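Side-chain contacts in nicotinamide-nucleotide adenylyltransferase NadR family / Ribosylnicotinamide kinase (Lactococcus lactis subsp. cremoris, PDB 6GYE), which probably phosphorylates nicotinamide riboside to nicotinamide mononucleotide and then adenylylates that product to NAD+, and is here bound to nicotinamide riboside: residues D52-A57 with E64-Y69; Y69-F74 with I80-L85; R103-I108 with R135-G140; A157-I160 with E166-T169. All blocks are in the same frame, centred on the assembly; numbering follows the deposited sequence. Where two conformers were deposited one is given.

Contact 1 of 4, residues D52-A57 with E64-Y69. With SO4 (sulfate ion), chain D.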
loop_
_atom_site.group_PDB
_atom_site.type_symbol
_atom_site.label_atom_id
_atom_site.label_comp_id
_atom_site.label_asym_id
_atom_site.label_seq_id
_atom_site.Cartn_x
_atom_site.Cartn_y
_atom_site.Cartn_z
ATOM N N ASP A 52 11.128 16.959 -2.101
ATOM C CA ASP A 52 11.481 16.210 -0.900
ATOM C C ASP A 52 10.619 16.643 0.284
ATOM O O ASP A 52 10.413 17.836 0.513
ATOM C CB ASP A 52 12.964 16.404 -0.578
ATOM C CG ASP A 52 13.883 15.698 -1.566
ATOM O OD1 ASP A 52 13.396 14.892 -2.385
ATOM O OD2 ASP A 52 15.106 15.962 -1.529
ATOM N N ASN A 53 10.075 15.659 1.001
ATOM C CA ASN A 53 9.307 15.889 2.231
ATOM C C ASN A 53 8.021 16.677 1.994
ATOM O O ASN A 53 7.558 17.386 2.889
ATOM C CB ASN A 53 10.154 16.569 3.310
ATOM C CG ASN A 53 11.283 15.679 3.817
ATOM O OD1 ASN A 53 11.533 14.599 3.277
ATOM N ND2 ASN A 53 11.967 16.128 4.863
ATOM N N ASP A 54 7.427 16.558 0.802
ATOM C CA ASP A 54 6.133 17.174 0.521
ATOM C C ASP A 54 5.008 16.362 1.173
ATOM O O ASP A 54 5.243 15.379 1.887
ATOM C CB ASP A 54 5.934 17.330 -0.988
ATOM C CG ASP A 54 5.925 15.986 -1.748
ATOM O OD1 ASP A 54 5.866 14.898 -1.121
ATOM O OD2 ASP A 54 5.984 16.028 -2.995
ATOM N N ARG A 55 3.761 16.763 0.896
ATOM C CA ARG A 55 2.590 16.114 1.485
ATOM C C ARG A 55 2.581 14.615 1.204
ATOM O O ARG A 55 2.388 13.799 2.113
ATOM C CB ARG A 55 1.318 16.768 0.930
ATOM C CG ARG A 55 0.113 16.787 1.853
ATOM C CD ARG A 55 -0.208 18.236 2.282
ATOM N NE ARG A 55 -1.516 18.702 1.815
ATOM C CZ ARG A 55 -1.916 19.973 1.831
ATOM N NH1 ARG A 55 -1.109 20.925 2.284
ATOM N NH2 ARG A 55 -3.125 20.294 1.385
ATOM N N GLY A 56 2.812 14.229 -0.051
ATOM C CA GLY A 56 2.821 12.812 -0.382
ATOM C C GLY A 56 3.966 12.067 0.277
ATOM O O GLY A 56 3.781 10.968 0.809
ATOM N N ALA A 57 5.165 12.650 0.251
ATOM C CA ALA A 57 6.298 12.014 0.916
ATOM C C ALA A 57 5.997 11.740 2.387
ATOM O O ALA A 57 6.402 10.704 2.930
ATOM C CB ALA A 57 7.545 12.889 0.772
ATOM N N GLU A 64 9.005 9.973 -6.470
ATOM C CA GLU A 64 9.445 8.865 -7.315
ATOM C C GLU A 64 8.422 7.730 -7.318
ATOM O O GLU A 64 8.137 7.146 -8.372
ATOM C CB GLU A 64 10.819 8.365 -6.861
ATOM C CG GLU A 64 11.318 7.087 -7.534
ATOM C CD GLU A 64 11.853 7.307 -8.948
ATOM O OE1 GLU A 64 12.082 8.472 -9.322
ATOM O OE2 GLU A 64 12.074 6.312 -9.678
ATOM N N LYS A 65 7.828 7.432 -6.157
ATOM C CA LYS A 65 6.877 6.328 -6.088
ATOM C C LYS A 65 5.553 6.680 -6.759
ATOM O O LYS A 65 4.969 5.844 -7.461
ATOM C CB LYS A 65 6.651 5.904 -4.636
ATOM C CG LYS A 65 5.604 4.799 -4.514
ATOM C CD LYS A 65 5.331 4.404 -3.079
ATOM C CE LYS A 65 6.519 3.707 -2.456
ATOM N NZ LYS A 65 6.256 3.413 -1.016
ATOM N N ARG A 66 5.056 7.905 -6.553
ATOM C CA ARG A 66 3.834 8.328 -7.239
ATOM C C ARG A 66 4.023 8.317 -8.744
ATOM O O ARG A 66 3.115 7.946 -9.492
ATOM C CB ARG A 66 3.411 9.726 -6.790
ATOM C CG ARG A 66 3.336 9.911 -5.305
ATOM C CD ARG A 66 2.645 11.216 -4.964
ATOM N NE ARG A 66 3.503 11.960 -4.064
ATOM C CZ ARG A 66 4.094 13.105 -4.346
ATOM N NH1 ARG A 66 3.890 13.708 -5.505
ATOM N NH2 ARG A 66 4.870 13.653 -3.440
ATOM N N PHE A 67 5.188 8.758 -9.209
ATOM C CA PHE A 67 5.470 8.709 -10.638
ATOM C C PHE A 67 5.403 7.275 -11.150
ATOM O O PHE A 67 4.723 7.001 -12.144
ATOM C CB PHE A 67 6.832 9.339 -10.914
ATOM C CG PHE A 67 7.382 9.059 -12.274
ATOM C CD1 PHE A 67 6.926 9.759 -13.382
ATOM C CD2 PHE A 67 8.381 8.105 -12.448
ATOM C CE1 PHE A 67 7.459 9.508 -14.647
ATOM C CE2 PHE A 67 8.915 7.848 -13.708
ATOM C CZ PHE A 67 8.454 8.554 -14.807
ATOM N N ARG A 68 6.078 6.335 -10.467
ATOM C CA ARG A 68 6.041 4.931 -10.914
ATOM C C ARG A 68 4.622 4.379 -10.863
ATOM O O ARG A 68 4.168 3.737 -11.813
ATOM C CB ARG A 68 6.966 4.048 -10.074
ATOM C CG ARG A 68 8.459 4.224 -10.351
ATOM C CD ARG A 68 8.781 4.004 -11.822
ATOM N NE ARG A 68 10.217 3.905 -12.098
ATOM C CZ ARG A 68 10.928 2.778 -12.043
ATOM N NH1 ARG A 68 10.348 1.614 -11.713
ATOM N NH2 ARG A 68 12.230 2.817 -12.322
ATOM N N TYR A 69 3.878 4.686 -9.795
ATOM C CA TYR A 69 2.507 4.198 -9.696
ATOM C C TYR A 69 1.638 4.729 -10.838
ATOM O O TYR A 69 0.787 4.004 -11.373
ATOM C CB TYR A 69 1.913 4.588 -8.348
ATOM C CG TYR A 69 2.416 3.764 -7.196
ATOM C CD1 TYR A 69 3.408 2.809 -7.381
ATOM C CD2 TYR A 69 1.861 3.905 -5.923
ATOM C CE1 TYR A 69 3.860 2.036 -6.328
ATOM C CE2 TYR A 69 2.308 3.128 -4.851
ATOM C CZ TYR A 69 3.301 2.192 -5.065
ATOM O OH TYR A 69 3.750 1.421 -4.010
HETATM S S SO4 D . 3.596 0.959 -0.655
HETATM O O1 SO4 D . 2.707 1.267 -1.761
HETATM O O2 SO4 D . 4.515 -0.100 -1.074
HETATM O O3 SO4 D . 4.382 2.126 -0.280
HETATM O O4 SO4 D . 2.814 0.545 0.510
#
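Gly56 and Arg66 are the closest backbone pair here, with their CA atoms 8.3 Å apart. The first belongs to the short helix 55-58, the second to helix 63-73. One long side chain spans the distance. Arg66 leaves its helix with CG anti to the carbonyl carbon (chi1 -51°), and a bend at chi3 turns the guanidinium toward Asp54. The edge of the guanidinium meets the carboxylate in a salt bridge. Arg66 NH2 donates to Asp54 OD2 at 2.7 Å, on the syn side and 24° out of the carboxylate plane. The carboxylate and guanidinium planes are twisted 39° apart, and NH2 alone makes the bond. Asp54 OD1 is nearly as close to NH2, but its bond is to Ala57 N, 2.7 Å away, a nearly straight capping bond at the start of helix 55-58. Asp54 OD2 also accepts from Tyr51 N, which further fixes the carboxylate. The guanidinium is held from other sides: NE donates to Leu61 O, and NH1 to Thr22 O and Ser49 O. Its buried charge is therefore well supplied with acceptors. Gly56 CA lies 3.8 Å from Arg66 NH2, and a CB at this position would collide with Arg66 NE. On another side of helix 63-73, Lys65 NZ and Tyr69 OH both reach a sulfate, probably from the crystallisation liquor; the modelled distances are doubtfully short. The whole is an N-cap locked by a buried arginine, placed just after strand 43-50 of the parallel Rossmann-like sheet expected of a nucleotidyltransferase domain.

Contact 2 of 4, residues Y69-F74 with I80-L85. With SO4 (sulfate ion), chain D.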
loop_
_atom_site.group_PDB
_atom_site.type_symbol
_atom_site.label_atom_id
_atom_site.label_comp_id
_atom_site.label_asym_id
_atom_site.label_seq_id
_atom_site.Cartn_x
_atom_site.Cartn_y
_atom_site.Cartn_z
ATOM N N TYR A 69 3.878 4.686 -9.795
ATOM C CA TYR A 69 2.507 4.198 -9.696
ATOM C C TYR A 69 1.638 4.729 -10.838
ATOM O O TYR A 69 0.787 4.004 -11.373
ATOM C CB TYR A 69 1.913 4.588 -8.348
ATOM C CG TYR A 69 2.416 3.764 -7.196
ATOM C CD1 TYR A 69 3.408 2.809 -7.381
ATOM C CD2 TYR A 69 1.861 3.905 -5.923
ATOM C CE1 TYR A 69 3.860 2.036 -6.328
ATOM C CE2 TYR A 69 2.308 3.128 -4.851
ATOM C CZ TYR A 69 3.301 2.192 -5.065
ATOM O OH TYR A 69 3.750 1.421 -4.010
ATOM N N LEU A 70 1.807 6.004 -11.196
ATOM C CA LEU A 70 1.052 6.574 -12.309
ATOM C C LEU A 70 1.405 5.898 -13.625
ATOM O O LEU A 70 0.522 5.620 -14.447
ATOM C CB LEU A 70 1.303 8.085 -12.410
ATOM C CG LEU A 70 0.387 9.101 -11.705
ATOM C CD1 LEU A 70 -0.899 9.328 -12.477
ATOM C CD2 LEU A 70 0.066 8.670 -10.300
ATOM N N ARG A 71 2.698 5.645 -13.855
ATOM C CA ARG A 71 3.091 4.970 -15.083
ATOM C C ARG A 71 2.393 3.629 -15.195
ATOM O O ARG A 71 1.886 3.270 -16.263
ATOM C CB ARG A 71 4.610 4.790 -15.138
ATOM C CG ARG A 71 5.372 6.011 -15.611
ATOM C CD ARG A 71 5.181 6.261 -17.097
ATOM N NE ARG A 71 6.065 7.328 -17.567
ATOM C CZ ARG A 71 7.341 7.149 -17.903
ATOM N NH1 ARG A 71 7.892 5.946 -17.842
ATOM N NH2 ARG A 71 8.072 8.169 -18.317
ATOM N N GLU A 72 2.326 2.891 -14.089
ATOM C CA GLU A 72 1.635 1.613 -14.104
ATOM C C GLU A 72 0.141 1.818 -14.316
ATOM O O GLU A 72 -0.497 1.072 -15.071
ATOM C CB GLU A 72 1.917 0.849 -12.809
ATOM C CG GLU A 72 1.380 -0.564 -12.816
ATOM C CD GLU A 72 1.564 -1.313 -11.489
ATOM O OE1 GLU A 72 2.461 -0.968 -10.672
ATOM O OE2 GLU A 72 0.773 -2.252 -11.261
ATOM N N ALA A 73 -0.426 2.836 -13.665
ATOM C CA ALA A 73 -1.862 3.070 -13.744
ATOM C C ALA A 73 -2.296 3.371 -15.161
ATOM O O ALA A 73 -3.394 2.979 -15.561
ATOM C CB ALA A 73 -2.269 4.218 -12.820
ATOM N N PHE A 74 -1.451 4.040 -15.939
ATOM C CA PHE A 74 -1.753 4.369 -17.326
ATOM C C PHE A 74 -0.879 3.564 -18.301
ATOM O O PHE A 74 -0.461 4.062 -19.348
ATOM C CB PHE A 74 -1.638 5.884 -17.526
ATOM C CG PHE A 74 -2.696 6.675 -16.755
ATOM C CD1 PHE A 74 -3.989 6.814 -17.260
ATOM C CD2 PHE A 74 -2.415 7.215 -15.505
ATOM C CE1 PHE A 74 -4.978 7.510 -16.557
ATOM C CE2 PHE A 74 -3.390 7.907 -14.785
ATOM C CZ PHE A 74 -4.684 8.062 -15.314
ATOM N N ILE A 80 -1.530 8.884 -23.750
ATOM C CA ILE A 80 -1.326 9.435 -22.412
ATOM C C ILE A 80 0.075 9.086 -21.942
ATOM O O ILE A 80 0.413 7.907 -21.806
ATOM C CB ILE A 80 -2.378 8.951 -21.399
ATOM C CG1 ILE A 80 -3.788 9.360 -21.828
ATOM C CG2 ILE A 80 -2.101 9.537 -20.014
ATOM C CD1 ILE A 80 -4.865 8.817 -20.926
ATOM N N LYS A 81 0.883 10.112 -21.693
ATOM C CA LYS A 81 2.237 9.987 -21.182
ATOM C C LYS A 81 2.291 10.567 -19.775
ATOM O O LYS A 81 1.583 11.527 -19.464
ATOM C CB LYS A 81 3.234 10.716 -22.091
ATOM C CG LYS A 81 4.706 10.598 -21.681
ATOM C CD LYS A 81 5.253 9.209 -21.955
ATOM C CE LYS A 81 6.735 9.082 -21.603
ATOM N NZ LYS A 81 7.196 7.681 -21.826
ATOM N N VAL A 82 3.132 9.974 -18.929
ATOM C CA VAL A 82 3.310 10.395 -17.539
ATOM C C VAL A 82 4.734 10.891 -17.364
ATOM O O VAL A 82 5.692 10.190 -17.728
ATOM C CB VAL A 82 3.035 9.254 -16.541
ATOM C CG1 VAL A 82 3.353 9.728 -15.127
ATOM C CG2 VAL A 82 1.591 8.779 -16.638
ATOM N N SER A 83 4.874 12.085 -16.789
ATOM C CA SER A 83 6.170 12.722 -16.619
ATOM C C SER A 83 6.254 13.353 -15.235
ATOM O O SER A 83 5.239 13.620 -14.584
ATOM C CB SER A 83 6.417 13.780 -17.698
ATOM O OG SER A 83 5.529 14.871 -17.536
ATOM N N MET A 84 7.484 13.608 -14.803
ATOM C CA MET A 84 7.789 14.039 -13.449
ATOM C C MET A 84 8.293 15.473 -13.477
ATOM O O MET A 84 9.202 15.791 -14.253
ATOM C CB MET A 84 8.857 13.125 -12.845
ATOM C CG MET A 84 8.778 12.902 -11.360
ATOM S SD MET A 84 10.034 11.737 -10.785
ATOM C CE MET A 84 11.469 12.801 -10.707
ATOM N N LEU A 85 7.694 16.341 -12.644
ATOM C CA LEU A 85 8.175 17.710 -12.435
ATOM C C LEU A 85 8.749 17.802 -11.028
ATOM O O LEU A 85 8.003 17.922 -10.055
ATOM C CB LEU A 85 7.084 18.753 -12.633
ATOM C CG LEU A 85 7.597 20.189 -12.420
ATOM C CD1 LEU A 85 8.797 20.452 -13.305
ATOM C CD2 LEU A 85 6.536 21.210 -12.716
HETATM S S SO4 D . 3.596 0.959 -0.655
HETATM O O1 SO4 D . 2.707 1.267 -1.761
HETATM O O2 SO4 D . 4.515 -0.100 -1.074
HETATM O O3 SO4 D . 4.382 2.126 -0.280
HETATM O O4 SO4 D . 2.814 0.545 0.510
#
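Leu70, Arg71 and Phe74 pack helix 63-73 onto strand 80-85, the last step of a beta-alpha-beta crossover that starts from the neighbouring strand 43-50. Helix and strand run antiparallel, at 179°, with their axes 8.4 Å apart. Val82 is the centre of the contact and buries the most surface. Its CG1 touches Leu70 CB at 3.8 Å, while its CG2 faces Phe74 CB more loosely. Phe74 CD1 meets Ile80 CD1 at 4.3 Å. Phe74 and Ile80 also reach Ile34 and Tyr35, so the apolar layer continues to helix 28-40. The polar part is carried by the exposed Arg71. Arg71 bends at chi2 (-72°), runs its CD past Val82 CB, and brings the edge of its guanidinium to the backbone. Two nitrogens grip one oxygen side-on: Arg71 NE is 2.9 Å from Val82 O and Arg71 NH2 is 3.2 Å from Val82 O. The NH2 bond lies almost in line with the carbonyl, at 172°. The NE bond comes tilted from the carbonyl plane. Lys81 NZ, weakly bonded to Ser9 O, lies over one face of the guanidinium, 3.6 Å from Arg71 NH2, so two like charges sit close together. Lys81, Ser83 and Leu85 make backbone bonds to strand 43-50, while the Val82 carbonyl is taken by the arginine. The contact is a helix laid over an outermost strand of a parallel alpha/beta sheet, with an arginine clamped on that strand's backbone.

Contact 3 of 4, residues R103-I108 with R135-G140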
loop_
_atom_site.group_PDB
_atom_site.type_symbol
_atom_site.label_atom_id
_atom_site.label_comp_id
_atom_site.label_asym_id
_atom_site.label_seq_id
_atom_site.Cartn_x
_atom_site.Cartn_y
_atom_site.Cartn_z
ATOM N N ARG A 103 11.672 24.281 -16.301
ATOM C CA ARG A 103 11.552 22.837 -16.169
ATOM C C ARG A 103 10.278 22.341 -16.831
ATOM O O ARG A 103 10.276 21.307 -17.506
ATOM C CB ARG A 103 11.567 22.449 -14.693
ATOM C CG ARG A 103 12.771 22.962 -13.930
ATOM C CD ARG A 103 12.777 22.410 -12.516
ATOM N NE ARG A 103 13.853 22.987 -11.717
ATOM C CZ ARG A 103 14.004 22.765 -10.417
ATOM N NH1 ARG A 103 13.137 21.984 -9.780
ATOM N NH2 ARG A 103 15.008 23.329 -9.756
ATOM N N LEU A 104 9.188 23.086 -16.673
ATOM C CA LEU A 104 7.917 22.651 -17.235
ATOM C C LEU A 104 7.981 22.577 -18.755
ATOM O O LEU A 104 7.597 21.568 -19.357
ATOM C CB LEU A 104 6.806 23.593 -16.784
ATOM C CG LEU A 104 5.492 23.283 -17.469
ATOM C CD1 LEU A 104 5.087 21.832 -17.127
ATOM C CD2 LEU A 104 4.438 24.272 -17.030
ATOM N N PHE A 105 8.479 23.632 -19.395
ATOM C CA PHE A 105 8.519 23.621 -20.851
ATOM C C PHE A 105 9.573 22.657 -21.371
ATOM O O PHE A 105 9.418 22.094 -22.461
ATOM C CB PHE A 105 8.736 25.033 -21.373
ATOM C CG PHE A 105 7.527 25.897 -21.230
ATOM C CD1 PHE A 105 6.433 25.706 -22.061
ATOM C CD2 PHE A 105 7.460 26.864 -20.245
ATOM C CE1 PHE A 105 5.292 26.482 -21.924
ATOM C CE2 PHE A 105 6.332 27.645 -20.105
ATOM C CZ PHE A 105 5.239 27.452 -20.947
ATOM N N GLU A 106 10.643 22.444 -20.612
ATOM C CA GLU A 106 11.577 21.395 -20.984
ATOM C C GLU A 106 10.881 20.037 -21.002
ATOM O O GLU A 106 11.076 19.245 -21.929
ATOM C CB GLU A 106 12.766 21.409 -20.033
ATOM C CG GLU A 106 13.837 20.402 -20.370
ATOM C CD GLU A 106 15.161 20.784 -19.755
ATOM O OE1 GLU A 106 16.197 20.669 -20.445
ATOM O OE2 GLU A 106 15.158 21.238 -18.591
ATOM N N LEU A 107 10.026 19.773 -20.006
ATOM C CA LEU A 107 9.260 18.529 -19.972
ATOM C C LEU A 107 8.403 18.374 -21.218
ATOM O O LEU A 107 8.341 17.294 -21.813
ATOM C CB LEU A 107 8.360 18.502 -18.742
ATOM C CG LEU A 107 8.750 17.798 -17.452
ATOM C CD1 LEU A 107 7.496 17.610 -16.601
ATOM C CD2 LEU A 107 9.405 16.491 -17.739
ATOM N N ILE A 108 7.708 19.441 -21.609
ATOM C CA ILE A 108 6.870 19.401 -22.806
ATOM C C ILE A 108 7.718 19.118 -24.042
ATOM O O ILE A 108 7.353 18.308 -24.903
ATOM C CB ILE A 108 6.102 20.725 -22.955
ATOM C CG1 ILE A 108 5.134 20.909 -21.792
ATOM C CG2 ILE A 108 5.378 20.775 -24.298
ATOM C CD1 ILE A 108 4.307 22.156 -21.897
ATOM N N ARG A 135 4.857 33.480 -19.158
ATOM C CA ARG A 135 6.123 32.810 -19.442
ATOM C C ARG A 135 6.026 31.816 -20.595
ATOM O O ARG A 135 6.834 30.888 -20.670
ATOM C CB ARG A 135 6.653 32.113 -18.186
ATOM C CG ARG A 135 7.107 33.079 -17.091
ATOM C CD ARG A 135 7.342 32.332 -15.787
ATOM N NE ARG A 135 7.903 33.182 -14.740
ATOM C CZ ARG A 135 7.182 34.001 -13.978
ATOM N NH1 ARG A 135 5.872 34.104 -14.153
ATOM N NH2 ARG A 135 7.770 34.719 -13.036
ATOM N N PHE A 136 5.069 31.992 -21.499
ATOM C CA PHE A 136 5.034 31.170 -22.701
ATOM C C PHE A 136 6.284 31.434 -23.539
ATOM O O PHE A 136 6.553 32.590 -23.894
ATOM C CB PHE A 136 3.785 31.478 -23.525
ATOM C CG PHE A 136 2.501 31.079 -22.863
ATOM C CD1 PHE A 136 2.479 30.077 -21.909
ATOM C CD2 PHE A 136 1.312 31.687 -23.217
ATOM C CE1 PHE A 136 1.300 29.702 -21.312
ATOM C CE2 PHE A 136 0.131 31.317 -22.627
ATOM C CZ PHE A 136 0.121 30.320 -21.673
ATOM N N PRO A 137 7.053 30.408 -23.887
ATOM C CA PRO A 137 8.255 30.620 -24.696
ATOM C C PRO A 137 7.940 30.720 -26.180
ATOM O O PRO A 137 6.891 30.286 -26.661
ATOM C CB PRO A 137 9.108 29.382 -24.402
ATOM C CG PRO A 137 8.164 28.344 -23.850
ATOM C CD PRO A 137 6.804 28.977 -23.644
ATOM N N ALA A 138 8.885 31.331 -26.899
ATOM C CA ALA A 138 8.804 31.468 -28.352
ATOM C C ALA A 138 9.456 30.243 -28.980
ATOM O O ALA A 138 10.580 30.281 -29.484
ATOM C CB ALA A 138 9.467 32.760 -28.806
ATOM N N ASP A 139 8.729 29.125 -28.930
ATOM C CA ASP A 139 9.244 27.845 -29.393
ATOM C C ASP A 139 8.479 27.298 -30.592
ATOM O O ASP A 139 8.659 26.126 -30.942
ATOM C CB ASP A 139 9.223 26.827 -28.249
ATOM C CG ASP A 139 7.837 26.644 -27.659
ATOM O OD1 ASP A 139 6.871 27.218 -28.205
ATOM O OD2 ASP A 139 7.718 25.927 -26.643
ATOM N N GLY A 140 7.627 28.103 -31.222
ATOM C CA GLY A 140 6.814 27.636 -32.321
ATOM C C GLY A 140 5.489 27.015 -31.925
ATOM O O GLY A 140 4.711 26.650 -32.817
#
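Phe105 buries far more surface here than any other residue, and Pro137 comes next. The Phe105 ring swings to the side of its backbone N (chi1 -73°), which carries it out from helix 95-110 to the loop before strand 142-147. Pro137 lies over one face of this ring. Its CD sits 3.5 Å from the centroid of the Phe105 ring and only 16° off the normal, a CH-pi contact. Pro137 CG covers the inner part of the same ring, 3.6 Å from Phe105 CG. Phe136 meets the ring differently: its CD1 lies 3.9 Å from Phe105 CZ, and each ring presents its edge to the other. The carbonyl of Arg135 adds a third neighbour, with Arg135 O 3.3 Å from Phe105 CE2. No hydrogen bond crosses between the segments. An alanine in place of Phe105 is likely to leave the Pro137 ring without the aromatic face it rests on and to open a gap beside Phe136. Around this apolar centre the loop has polar ties. Arg135 forms salt bridges to Glu131 and Asp98, and Asp139 bonds to His109 and Tyr143. Tyr143 also packs edge-to-face with Phe105. The contact joins helix 95-110 to the connection between helix 126-133 and strand 142-147, the closing part of the last beta-alpha-beta unit of the five-stranded parallel sheet.

Contact 4 of 4, residues A157-I160 with E166-T169. With SO4 (sulfate ion), chain H.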
loop_
_atom_site.group_PDB
_atom_site.type_symbol
_atom_site.label_atom_id
_atom_site.label_comp_id
_atom_site.label_asym_id
_atom_site.label_seq_id
_atom_site.Cartn_x
_atom_site.Cartn_y
_atom_site.Cartn_z
ATOM N N ALA A 157 -9.223 13.837 -2.328
ATOM C CA ALA A 157 -7.900 13.367 -1.923
ATOM C C ALA A 157 -7.716 13.496 -0.416
ATOM O O ALA A 157 -7.223 12.570 0.240
ATOM C CB ALA A 157 -6.817 14.143 -2.668
ATOM N N THR A 158 -8.153 14.619 0.156
ATOM C CA THR A 158 -8.036 14.819 1.597
ATOM C C THR A 158 -8.870 13.798 2.369
ATOM O O THR A 158 -8.411 13.238 3.372
ATOM C CB THR A 158 -8.463 16.252 1.941
ATOM O OG1 THR A 158 -7.427 17.152 1.535
ATOM C CG2 THR A 158 -8.699 16.414 3.434
ATOM N N GLN A 159 -10.091 13.527 1.901
ATOM C CA GLN A 159 -10.949 12.551 2.566
ATOM C C GLN A 159 -10.370 11.149 2.474
ATOM O O GLN A 159 -10.463 10.370 3.426
ATOM C CB GLN A 159 -12.358 12.613 1.967
ATOM C CG GLN A 159 -13.083 13.946 2.289
ATOM C CD GLN A 159 -14.370 14.177 1.494
ATOM O OE1 GLN A 159 -14.669 13.459 0.547
ATOM N NE2 GLN A 159 -15.116 15.218 1.864
ATOM N N ILE A 160 -9.764 10.810 1.338
ATOM C CA ILE A 160 -9.170 9.487 1.172
ATOM C C ILE A 160 -8.022 9.293 2.153
ATOM O O ILE A 160 -7.927 8.263 2.831
ATOM C CB ILE A 160 -8.723 9.298 -0.287
ATOM C CG1 ILE A 160 -9.954 9.155 -1.175
ATOM C CG2 ILE A 160 -7.796 8.109 -0.445
ATOM C CD1 ILE A 160 -9.633 9.128 -2.636
ATOM N N GLU A 166 -13.377 4.338 4.008
ATOM C CA GLU A 166 -14.644 4.939 3.603
ATOM C C GLU A 166 -14.697 5.315 2.126
ATOM O O GLU A 166 -15.788 5.533 1.595
ATOM C CB GLU A 166 -14.909 6.205 4.418
ATOM C CG GLU A 166 -15.973 6.057 5.485
ATOM C CD GLU A 166 -17.344 5.723 4.913
ATOM O OE1 GLU A 166 -17.851 6.489 4.064
ATOM O OE2 GLU A 166 -17.909 4.677 5.306
ATOM N N HIS A 167 -13.554 5.470 1.469
ATOM C CA HIS A 167 -13.515 5.961 0.096
ATOM C C HIS A 167 -12.784 4.988 -0.821
ATOM O O HIS A 167 -12.376 5.342 -1.933
ATOM C CB HIS A 167 -12.900 7.362 0.088
ATOM C CG HIS A 167 -13.625 8.321 0.992
ATOM N ND1 HIS A 167 -14.804 8.934 0.627
ATOM C CD2 HIS A 167 -13.368 8.735 2.260
ATOM C CE1 HIS A 167 -15.226 9.709 1.616
ATOM N NE2 HIS A 167 -14.377 9.601 2.622
ATOM N N TRP A 168 -12.708 3.733 -0.387
ATOM C CA TRP A 168 -11.843 2.737 -0.999
ATOM C C TRP A 168 -12.074 2.595 -2.498
ATOM O O TRP A 168 -11.114 2.542 -3.279
ATOM C CB TRP A 168 -12.082 1.412 -0.291
ATOM C CG TRP A 168 -11.165 0.339 -0.652
ATOM C CD1 TRP A 168 -11.397 -0.714 -1.508
ATOM C CD2 TRP A 168 -9.822 0.204 -0.185
ATOM N NE1 TRP A 168 -10.263 -1.516 -1.576
ATOM C CE2 TRP A 168 -9.286 -0.973 -0.774
ATOM C CE3 TRP A 168 -9.021 0.961 0.684
ATOM C CZ2 TRP A 168 -7.985 -1.411 -0.513
ATOM C CZ3 TRP A 168 -7.729 0.531 0.937
ATOM C CH2 TRP A 168 -7.225 -0.649 0.345
ATOM N N THR A 169 -13.341 2.483 -2.920
ATOM C CA THR A 169 -13.594 2.167 -4.322
ATOM C C THR A 169 -13.110 3.264 -5.268
ATOM O O THR A 169 -12.903 2.991 -6.450
ATOM C CB THR A 169 -15.083 1.893 -4.570
ATOM O OG1 THR A 169 -15.855 3.044 -4.218
ATOM C CG2 THR A 169 -15.568 0.679 -3.797
HETATM S S SO4 H . -3.932 16.253 4.079
HETATM O O1 SO4 H . -5.011 15.289 4.269
HETATM O O2 SO4 H . -2.683 15.533 3.842
HETATM O O3 SO4 H . -4.242 17.107 2.936
HETATM O O4 SO4 H . -3.799 17.080 5.274
#
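Gln159 and Ile160 of helix 151-162 meet His167 in the loop that follows the helix. The helix segment falls in a sequence resembling the SxTxxR signature of nucleotidylyltransferases. Consistent with a phosphate-binding role, Arg161 binds a sulfate there, probably from the crystallisation liquor, and Thr158 approaches it weakly. The main interaction is CH-pi. Gln159 CB lies over one face of the imidazole, 4.0 Å from the centroid of the His167 ring and 27° off its normal. The Gln159 amide runs on past the same ring, its plane turned only 18° from it, with Gln159 OE1 3.9 Å from His167 CE1. A second, aliphatic contact joins Ile160 CG1 to His167 CB at 3.7 Å. Ile160 also packs on Pro25, His27 and Ile171, so this part reaches the interior. A chi1 of -56° at His167 sets the imidazole against Gln159. A serine in its place would probably uncover Gln159 CB and leave the glutamine side chain more able to turn. No hydrogen bond links the segments; the polar approach is a carbonyl beside a ring carbon, with Gln159 O 3.5 Å from His167 CD2.

Overall arrangement
Contacts 1 and 2 are the buried pair. Both use helix 63-73, share Tyr69 and touch directly, with Phe67 packed on strand 80-85. Their chemistry differs: contact 1 rests on a buried salt bridge just after strand 43-50, contact 2 on apolar packing edged by an arginine-to-carbonyl grip. Contact 3 is partly buried and the farthest out, its centre about 36 Å from the centre of the chain. It meets contact 2 through Leu107 and Arg103 on helix 95-110, against Ser83, Met84 and Leu85. Contact 4 is also partly buried and touches none of the others. Contacts 3 and 4 rely on CH-pi packing, without hydrogen bonds between their segments.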